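Local coordinates for protein aminopeptidase C (Lactobacillus rhamnosus, PDB 4K7C) that probably acts as a papain-like cysteine aminopeptidase of the bleomycin hydrolase family, releasing residues from the N-termini of peptides, at residues Thr268-Pro272 / Leu436-Met442; Lys351-Leu355 / Phe404-Tyr409. One frame throughout, in Å; residues are numbered along the deposited sequence.

In the fold
Both contacts lie on the same side of the chain's centre, their own centres about 13 Å apart, and they touch. Along the sequence, both segments of contact 2 fall between those of contact 1. The selenomethionine M442 joins the two: its CE lies 3.6 Å from CD2 of L355 and 3.8 Å from CD1 of Y409, while CB of P441 is 4.0 Å from the same CD2 of L355. On the other segment of contact 1, CG2 of T268 packs 3.7 Å from O of A352. In bleomycin hydrolase relatives the C-terminus reaches the active-site cleft, and this is probably so here; helix 351-356 packs on P441 and M442 just before that tail.

Contact 1: Thr268-Pro272 / Leu436-Met442; sequences TADKP and LAPWDPM
A salt-bridge network of D270, K271 and D440 ties the loop between strands 260-264 and 275-279 to the C-terminal segment that follows strand 434-436 in this papain-like fold. Neither segment is regular over most of its length, and the closest CA atoms, those of D270 and L436, are 9.2 Å apart, so side chains bridge the gap. Two type I turns shape the backbones: T268 to K271 (N of K271 to O of T268, 3.1 Å) and A437 to D440 (N of D440 to O of A437, 2.9 Å). K271 takes m, t, t, p from chi1 to chi4, bringing its NZ within 2.7 Å of OD2 of D440 and 2.9 Å of OD2 of D270. This shared ammonium offsets the approach of the two OD2 atoms of D270 and D440, 4.0 Å apart. OD1 of D270 (chi1 p) accepts from OG1 of T268 (2.7 Å). The lysine's aliphatic part is covered by L436, CE of K271 to CD1 of L436 at 3.6 Å, and its backbone O receives a weak bond from N295. An Asx turn starts the 3-10 segment, with N of M442 donating to OD1 of D440 at 2.9 Å and 164°.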
ATOM      1  N   THR A 268      31.064   3.676 -38.573  1.00 22.00           N
ATOM      2  CA  THR A 268      32.004   4.760 -38.348  1.00 22.22           C
ATOM      3  C   THR A 268      33.216   4.560 -39.232  1.00 23.39           C
ATOM      4  O   THR A 268      33.465   3.462 -39.765  1.00 24.58           O
ATOM      5  CB  THR A 268      32.364   4.892 -36.869  1.00 22.34           C
ATOM      6  OG1 THR A 268      32.827   3.655 -36.348  1.00 25.55           O
ATOM      7  CG2 THR A 268      31.132   5.416 -36.058  1.00 22.32           C
ATOM      8  N   ALA A 269      33.944   5.645 -39.444  1.00 28.90           N
ATOM      9  CA  ALA A 269      35.044   5.607 -40.441  1.00 27.42           C
ATOM     10  C   ALA A 269      36.200   4.665 -40.048  1.00 26.43           C
ATOM     11  O   ALA A 269      36.873   4.120 -40.923  1.00 29.63           O
ATOM     12  CB  ALA A 269      35.555   7.013 -40.671  1.00 30.62           C
ATOM     13  N   ASP A 270      36.443   4.488 -38.763  1.00 28.40           N
ATOM     14  CA  ASP A 270      37.514   3.601 -38.297  1.00 27.65           C
ATOM     15  C   ASP A 270      37.148   2.100 -38.416  1.00 29.30           C
ATOM     16  O   ASP A 270      37.962   1.256 -38.060  1.00 29.75           O
ATOM     17  CB  ASP A 270      37.863   3.918 -36.828  1.00 25.27           C
ATOM     18  CG  ASP A 270      36.685   3.643 -35.842  1.00 26.22           C
ATOM     19  OD1 ASP A 270      35.506   4.003 -36.173  1.00 26.58           O
ATOM     20  OD2 ASP A 270      36.943   3.120 -34.697  1.00 24.54           O
ATOM     21  N   LYS A 271      35.911   1.778 -38.822  1.00 25.06           N
ATOM     22  CA  LYS A 271      35.423   0.397 -38.830  1.00 24.01           C
ATOM     23  C   LYS A 271      34.849  -0.031 -40.162  1.00 22.48           C
ATOM     24  O   LYS A 271      33.631  -0.236 -40.318  1.00 20.94           O
ATOM     25  CB  LYS A 271      34.403   0.199 -37.696  1.00 22.79           C
ATOM     26  CG  LYS A 271      34.956   0.505 -36.358  1.00 22.58           C
ATOM     27  CD  LYS A 271      33.885   0.384 -35.281  1.00 21.63           C
ATOM     28  CE  LYS A 271      34.487   0.421 -33.863  1.00 24.45           C
ATOM     29  NZ  LYS A 271      34.801   1.769 -33.337  1.00 21.18           N
ATOM     30  N   PRO A 272      35.730  -0.215 -41.180  1.00 23.36           N
ATOM     31  CA  PRO A 272      35.162  -0.723 -42.392  1.00 21.49           C
ATOM     32  C   PRO A 272      34.504  -2.089 -42.203  1.00 18.66           C
ATOM     33  O   PRO A 272      34.940  -2.898 -41.351  1.00 19.93           O
ATOM     34  CB  PRO A 272      36.379  -0.850 -43.350  1.00 24.04           C
ATOM     35  CG  PRO A 272      37.586  -0.715 -42.505  1.00 22.93           C
ATOM     36  CD  PRO A 272      37.173   0.086 -41.308  1.00 24.89           C
ATOM     37  N   LEU A 436      40.471  -2.496 -31.312  1.00 25.58           N
ATOM     38  CA  LEU A 436      39.927  -1.217 -30.889  1.00 23.35           C
ATOM     39  C   LEU A 436      40.476  -0.857 -29.516  1.00 23.99           C
ATOM     40  O   LEU A 436      40.836  -1.723 -28.710  1.00 24.12           O
ATOM     41  CB  LEU A 436      38.416  -1.309 -30.868  1.00 25.03           C
ATOM     42  CG  LEU A 436      37.806  -1.742 -32.211  1.00 23.42           C
ATOM     43  CD1 LEU A 436      36.345  -2.148 -32.093  1.00 23.73           C
ATOM     44  CD2 LEU A 436      38.034  -0.693 -33.287  1.00 24.27           C
ATOM     45  N   ALA A 437      40.478   0.436 -29.230  1.00 23.71           N
ATOM     46  CA  ALA A 437      40.857   0.967 -27.926  1.00 25.25           C
ATOM     47  C   ALA A 437      39.898   0.481 -26.798  1.00 23.41           C
ATOM     48  O   ALA A 437      38.761   0.212 -26.996  1.00 23.69           O
ATOM     49  CB  ALA A 437      40.854   2.522 -27.996  1.00 25.84           C
ATOM     50  N   PRO A 438      40.363   0.440 -25.527  1.00 24.03           N
ATOM     51  CA  PRO A 438      39.518  -0.129 -24.437  1.00 26.39           C
ATOM     52  C   PRO A 438      38.142   0.552 -24.236  1.00 25.88           C
ATOM     53  O   PRO A 438      37.136  -0.074 -23.821  1.00 24.49           O
ATOM     54  CB  PRO A 438      40.400   0.056 -23.192  1.00 26.80           C
ATOM     55  CG  PRO A 438      41.797   0.066 -23.726  1.00 24.89           C
ATOM     56  CD  PRO A 438      41.747   0.698 -25.086  1.00 27.21           C
ATOM     57  N   TRP A 439      38.163   1.852 -24.493  1.00 24.60           N
ATOM     58  CA  TRP A 439      37.052   2.795 -24.266  1.00 28.70           C
ATOM     59  C   TRP A 439      36.282   2.929 -25.583  1.00 31.62           C
ATOM     60  O   TRP A 439      35.428   3.805 -25.732  1.00 31.76           O
ATOM     61  CB  TRP A 439      37.644   4.190 -23.846  1.00 28.89           C
ATOM     62  CG  TRP A 439      38.844   4.620 -24.631  1.00 25.60           C
ATOM     63  CD1 TRP A 439      38.869   5.200 -25.860  1.00 26.21           C
ATOM     64  CD2 TRP A 439      40.189   4.434 -24.251  1.00 28.69           C
ATOM     65  NE1 TRP A 439      40.185   5.390 -26.280  1.00 29.34           N
ATOM     66  CE2 TRP A 439      41.008   4.986 -25.267  1.00 27.68           C
ATOM     67  CE3 TRP A 439      40.797   3.893 -23.124  1.00 30.45           C
ATOM     68  CZ2 TRP A 439      42.394   4.907 -25.218  1.00 32.86           C
ATOM     69  CZ3 TRP A 439      42.166   3.876 -23.063  1.00 26.40           C
ATOM     70  CH2 TRP A 439      42.950   4.354 -24.098  1.00 30.30           C
ATOM     71  N   ASP A 440      36.592   2.099 -26.573  1.00 29.76           N
ATOM     72  CA  ASP A 440      35.702   2.046 -27.768  1.00 27.28           C
ATOM     73  C   ASP A 440      34.261   1.776 -27.421  1.00 25.07           C
ATOM     74  O   ASP A 440      33.948   1.003 -26.513  1.00 28.42           O
ATOM     75  CB  ASP A 440      36.178   0.972 -28.781  1.00 25.90           C
ATOM     76  CG  ASP A 440      35.536   1.156 -30.158  1.00 23.74           C
ATOM     77  OD1 ASP A 440      34.428   0.604 -30.390  1.00 22.68           O
ATOM     78  OD2 ASP A 440      36.217   1.778 -31.004  1.00 27.11           O
ATOM     79  N   PRO A 441      33.287   2.374 -28.194  1.00 25.73           N
ATOM     80  CA  PRO A 441      31.947   2.048 -27.822  1.00 24.52           C
ATOM     81  C   PRO A 441      31.534   0.628 -27.966  1.00 26.03           C
ATOM     82  O   PRO A 441      30.599   0.258 -27.312  1.00 26.24           O
ATOM     83  CB  PRO A 441      31.069   2.850 -28.774  1.00 24.54           C
ATOM     84  CG  PRO A 441      31.966   3.609 -29.607  1.00 27.49           C
ATOM     85  CD  PRO A 441      33.345   3.541 -29.092  1.00 25.34           C
HETATM   86  N   MSE A 442      32.137  -0.141 -28.842  1.00 26.14           N
HETATM   87  CA  MSE A 442      31.804  -1.570 -28.947  1.00 26.26           C
HETATM   88  C   MSE A 442      32.463  -2.440 -27.888  1.00 27.42           C
HETATM   89  O   MSE A 442      32.336  -3.682 -27.932  1.00 26.02           O
HETATM   90  CB  MSE A 442      32.301  -2.010 -30.343  1.00 27.36           C
HETATM   91  CG  MSE A 442      31.454  -1.454 -31.512  1.00 25.08           C
HETATM   92 SE   MSE A 442      29.576  -1.788 -31.590  1.00 30.41          SE
HETATM   93  CE  MSE A 442      28.971   0.042 -31.218  1.00 29.11           C
TER

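Contact 2: Lys351-Leu355 / Phe404-Tyr409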
ATOM      1  N   LYS A 351      23.695   7.566 -36.718  1.00 19.33           N
ATOM      2  CA  LYS A 351      24.183   6.472 -35.882  1.00 19.02           C
ATOM      3  C   LYS A 351      25.683   6.636 -35.686  1.00 18.59           C
ATOM      4  O   LYS A 351      26.187   6.512 -34.580  1.00 19.08           O
ATOM      5  CB  LYS A 351      23.797   5.150 -36.540  1.00 19.71           C
ATOM      6  CG  LYS A 351      24.080   3.918 -35.684  1.00 18.93           C
ATOM      7  CD  LYS A 351      23.485   2.707 -36.305  1.00 16.94           C
ATOM      8  CE  LYS A 351      23.575   1.491 -35.416  1.00 17.56           C
ATOM      9  NZ  LYS A 351      22.769   0.379 -36.041  1.00 18.38           N
ATOM     10  N   ALA A 352      26.410   6.986 -36.750  1.00 20.14           N
ATOM     11  CA  ALA A 352      27.846   7.224 -36.608  1.00 17.24           C
ATOM     12  C   ALA A 352      28.161   8.369 -35.671  1.00 19.49           C
ATOM     13  O   ALA A 352      29.118   8.353 -34.894  1.00 17.39           O
ATOM     14  CB  ALA A 352      28.461   7.499 -37.963  1.00 20.66           C
ATOM     15  N   GLU A 353      27.437   9.481 -35.854  1.00 17.55           N
ATOM     16  CA  GLU A 353      27.667  10.643 -34.946  1.00 20.31           C
ATOM     17  C   GLU A 353      27.339  10.256 -33.494  1.00 18.34           C
ATOM     18  O   GLU A 353      28.070  10.662 -32.588  1.00 19.77           O
ATOM     19  CB  GLU A 353      26.805  11.804 -35.346  1.00 20.44           C
ATOM     20  CG  GLU A 353      27.253  12.441 -36.642  1.00 21.40           C
ATOM     21  CD  GLU A 353      26.257  13.411 -37.212  1.00 21.83           C
ATOM     22  OE1 GLU A 353      25.051  13.420 -36.856  1.00 18.54           O
ATOM     23  OE2 GLU A 353      26.663  14.186 -38.096  1.00 24.14           O
ATOM     24  N   ARG A 354      26.232   9.517 -33.240  1.00 19.62           N
ATOM     25  CA  ARG A 354      25.951   9.156 -31.849  1.00 17.60           C
ATOM     26  C   ARG A 354      27.034   8.299 -31.198  1.00 17.21           C
ATOM     27  O   ARG A 354      27.396   8.506 -30.079  1.00 17.74           O
ATOM     28  CB  ARG A 354      24.629   8.438 -31.721  1.00 18.74           C
ATOM     29  CG  ARG A 354      23.420   9.238 -32.094  1.00 18.59           C
ATOM     30  CD  ARG A 354      22.162   8.542 -31.570  1.00 21.97           C
ATOM     31  NE  ARG A 354      20.947   8.965 -32.230  1.00 20.62           N
ATOM     32  CZ  ARG A 354      20.503   8.507 -33.391  1.00 25.02           C
ATOM     33  NH1 ARG A 354      21.055   7.431 -34.022  1.00 22.99           N
ATOM     34  NH2 ARG A 354      19.376   9.013 -33.822  1.00 24.46           N
ATOM     35  N   LEU A 355      27.660   7.401 -31.975  1.00 19.99           N
ATOM     36  CA  LEU A 355      28.800   6.632 -31.453  1.00 18.30           C
ATOM     37  C   LEU A 355      29.971   7.498 -31.194  1.00 19.01           C
ATOM     38  O   LEU A 355      30.582   7.383 -30.145  1.00 18.78           O
ATOM     39  CB  LEU A 355      29.210   5.475 -32.454  1.00 19.23           C
ATOM     40  CG  LEU A 355      28.107   4.358 -32.571  1.00 20.16           C
ATOM     41  CD1 LEU A 355      28.258   3.387 -33.715  1.00 19.62           C
ATOM     42  CD2 LEU A 355      28.082   3.544 -31.282  1.00 21.20           C
ATOM     43  N   PHE A 404      15.286  -0.165 -34.686  1.00 18.81           N
ATOM     44  CA  PHE A 404      16.339  -1.229 -34.858  1.00 18.42           C
ATOM     45  C   PHE A 404      17.505  -0.610 -35.677  1.00 17.55           C
ATOM     46  O   PHE A 404      18.661  -0.706 -35.297  1.00 17.95           O
ATOM     47  CB  PHE A 404      15.672  -2.364 -35.661  1.00 18.59           C
ATOM     48  CG  PHE A 404      16.493  -3.593 -35.768  1.00 19.91           C
ATOM     49  CD1 PHE A 404      16.066  -4.725 -35.121  1.00 21.34           C
ATOM     50  CD2 PHE A 404      17.734  -3.621 -36.442  1.00 20.52           C
ATOM     51  CE1 PHE A 404      16.805  -5.900 -35.180  1.00 20.75           C
ATOM     52  CE2 PHE A 404      18.481  -4.827 -36.506  1.00 20.09           C
ATOM     53  CZ  PHE A 404      17.972  -5.951 -35.870  1.00 19.08           C
ATOM     54  N   ASP A 405      17.185   0.078 -36.757  1.00 17.62           N
ATOM     55  CA  ASP A 405      18.223   0.721 -37.593  1.00 17.60           C
ATOM     56  C   ASP A 405      19.153   1.597 -36.820  1.00 18.04           C
ATOM     57  O   ASP A 405      20.350   1.653 -37.046  1.00 19.28           O
ATOM     58  CB  ASP A 405      17.602   1.510 -38.777  1.00 19.17           C
ATOM     59  CG  ASP A 405      16.980   0.628 -39.832  1.00 22.75           C
ATOM     60  OD1 ASP A 405      17.104  -0.614 -39.768  1.00 20.88           O
ATOM     61  OD2 ASP A 405      16.309   1.180 -40.736  1.00 24.29           O
ATOM     62  N   GLN A 406      18.583   2.390 -35.932  1.00 17.97           N
ATOM     63  CA  GLN A 406      19.350   3.357 -35.238  1.00 17.86           C
ATOM     64  C   GLN A 406      20.057   2.813 -34.016  1.00 16.52           C
ATOM     65  O   GLN A 406      21.186   3.192 -33.732  1.00 17.04           O
ATOM     66  CB  GLN A 406      18.450   4.527 -34.751  1.00 19.59           C
ATOM     67  CG  GLN A 406      17.786   5.473 -35.745  1.00 19.51           C
ATOM     68  CD  GLN A 406      18.746   5.983 -36.785  1.00 21.21           C
ATOM     69  OE1 GLN A 406      19.863   6.439 -36.514  1.00 23.03           O
ATOM     70  NE2 GLN A 406      18.319   5.880 -37.980  1.00 22.34           N
ATOM     71  N   PHE A 407      19.388   1.940 -33.237  1.00 16.27           N
ATOM     72  CA  PHE A 407      19.800   1.692 -31.887  1.00 16.58           C
ATOM     73  C   PHE A 407      20.223   0.250 -31.564  1.00 15.92           C
ATOM     74  O   PHE A 407      20.693  -0.016 -30.455  1.00 16.72           O
ATOM     75  CB  PHE A 407      18.750   2.179 -30.836  1.00 16.75           C
ATOM     76  CG  PHE A 407      18.480   3.643 -30.947  1.00 17.20           C
ATOM     77  CD1 PHE A 407      19.527   4.559 -30.835  1.00 17.90           C
ATOM     78  CD2 PHE A 407      17.262   4.113 -31.344  1.00 18.96           C
ATOM     79  CE1 PHE A 407      19.287   5.938 -30.978  1.00 18.47           C
ATOM     80  CE2 PHE A 407      17.026   5.483 -31.502  1.00 17.19           C
ATOM     81  CZ  PHE A 407      18.053   6.389 -31.318  1.00 17.80           C
ATOM     82  N   VAL A 408      20.073  -0.631 -32.526  1.00 17.42           N
ATOM     83  CA  VAL A 408      20.666  -1.973 -32.385  1.00 16.53           C
ATOM     84  C   VAL A 408      22.084  -1.987 -32.976  1.00 18.63           C
ATOM     85  O   VAL A 408      22.271  -1.579 -34.163  1.00 20.66           O
ATOM     86  CB  VAL A 408      19.840  -3.009 -33.083  1.00 15.52           C
ATOM     87  CG1 VAL A 408      20.527  -4.451 -33.109  1.00 16.03           C
ATOM     88  CG2 VAL A 408      18.464  -3.100 -32.463  1.00 15.90           C
ATOM     89  N   TYR A 409      23.036  -2.460 -32.170  1.00 16.80           N
ATOM     90  CA  TYR A 409      24.427  -2.506 -32.539  1.00 19.76           C
ATOM     91  C   TYR A 409      25.011  -3.909 -32.716  1.00 21.02           C
ATOM     92  O   TYR A 409      26.039  -4.000 -33.377  1.00 19.75           O
ATOM     93  CB  TYR A 409      25.289  -1.785 -31.566  1.00 18.59           C
ATOM     94  CG  TYR A 409      24.912  -0.296 -31.385  1.00 20.06           C
ATOM     95  CD1 TYR A 409      25.333   0.626 -32.280  1.00 19.76           C
ATOM     96  CD2 TYR A 409      24.172   0.142 -30.278  1.00 20.12           C
ATOM     97  CE1 TYR A 409      24.999   1.968 -32.199  1.00 20.81           C
ATOM     98  CE2 TYR A 409      23.887   1.518 -30.150  1.00 20.53           C
ATOM     99  CZ  TYR A 409      24.314   2.426 -31.109  1.00 21.78           C
ATOM    100  OH  TYR A 409      24.019   3.769 -30.990  1.00 24.14           O
TER
HETATM  101  O   HOH W   1      21.524   7.088 -38.647  1.00 23.88           O
HETATM  102  O   HOH W   2      22.556   5.482 -32.940  1.00 16.88           O
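This is a buried, largely polar contact between the short helix 351-356 and the place where helix 401-407 gives way to strand 408-414. K351 spans the gap, its side chain fully extended with all four chi angles t. Its NZ donates to O of D405 at 2.9 Å and to O of V408 at 2.8 Å, and N265 supplies a further acceptor. V408 is the first residue to leave helical geometry, so one ammonium gathers carbonyls from the helix and from the strand that follows. That strand belongs to the mixed sheet of the papain-like fold, where it pairs with strands 260-264 and 315-319. R354 bridges next, NH1 to OE1 of Q406 at 2.9 Å, almost linear at 175°. CE1 of F407 lies over one face of the R354 guanidinium, 3.7 Å from its NE, presenting the ring edge. Two waters extend the link: one accepts from N of K351 and donates to OE1 of Q406, the other accepts from NH1 of R354, donates to O of Q406 and bonds OH of Y409, which also pairs with S360. CE1 of Y409 packs 3.6 Å from CD2 of L355 and 3.6 Å from CE of K351.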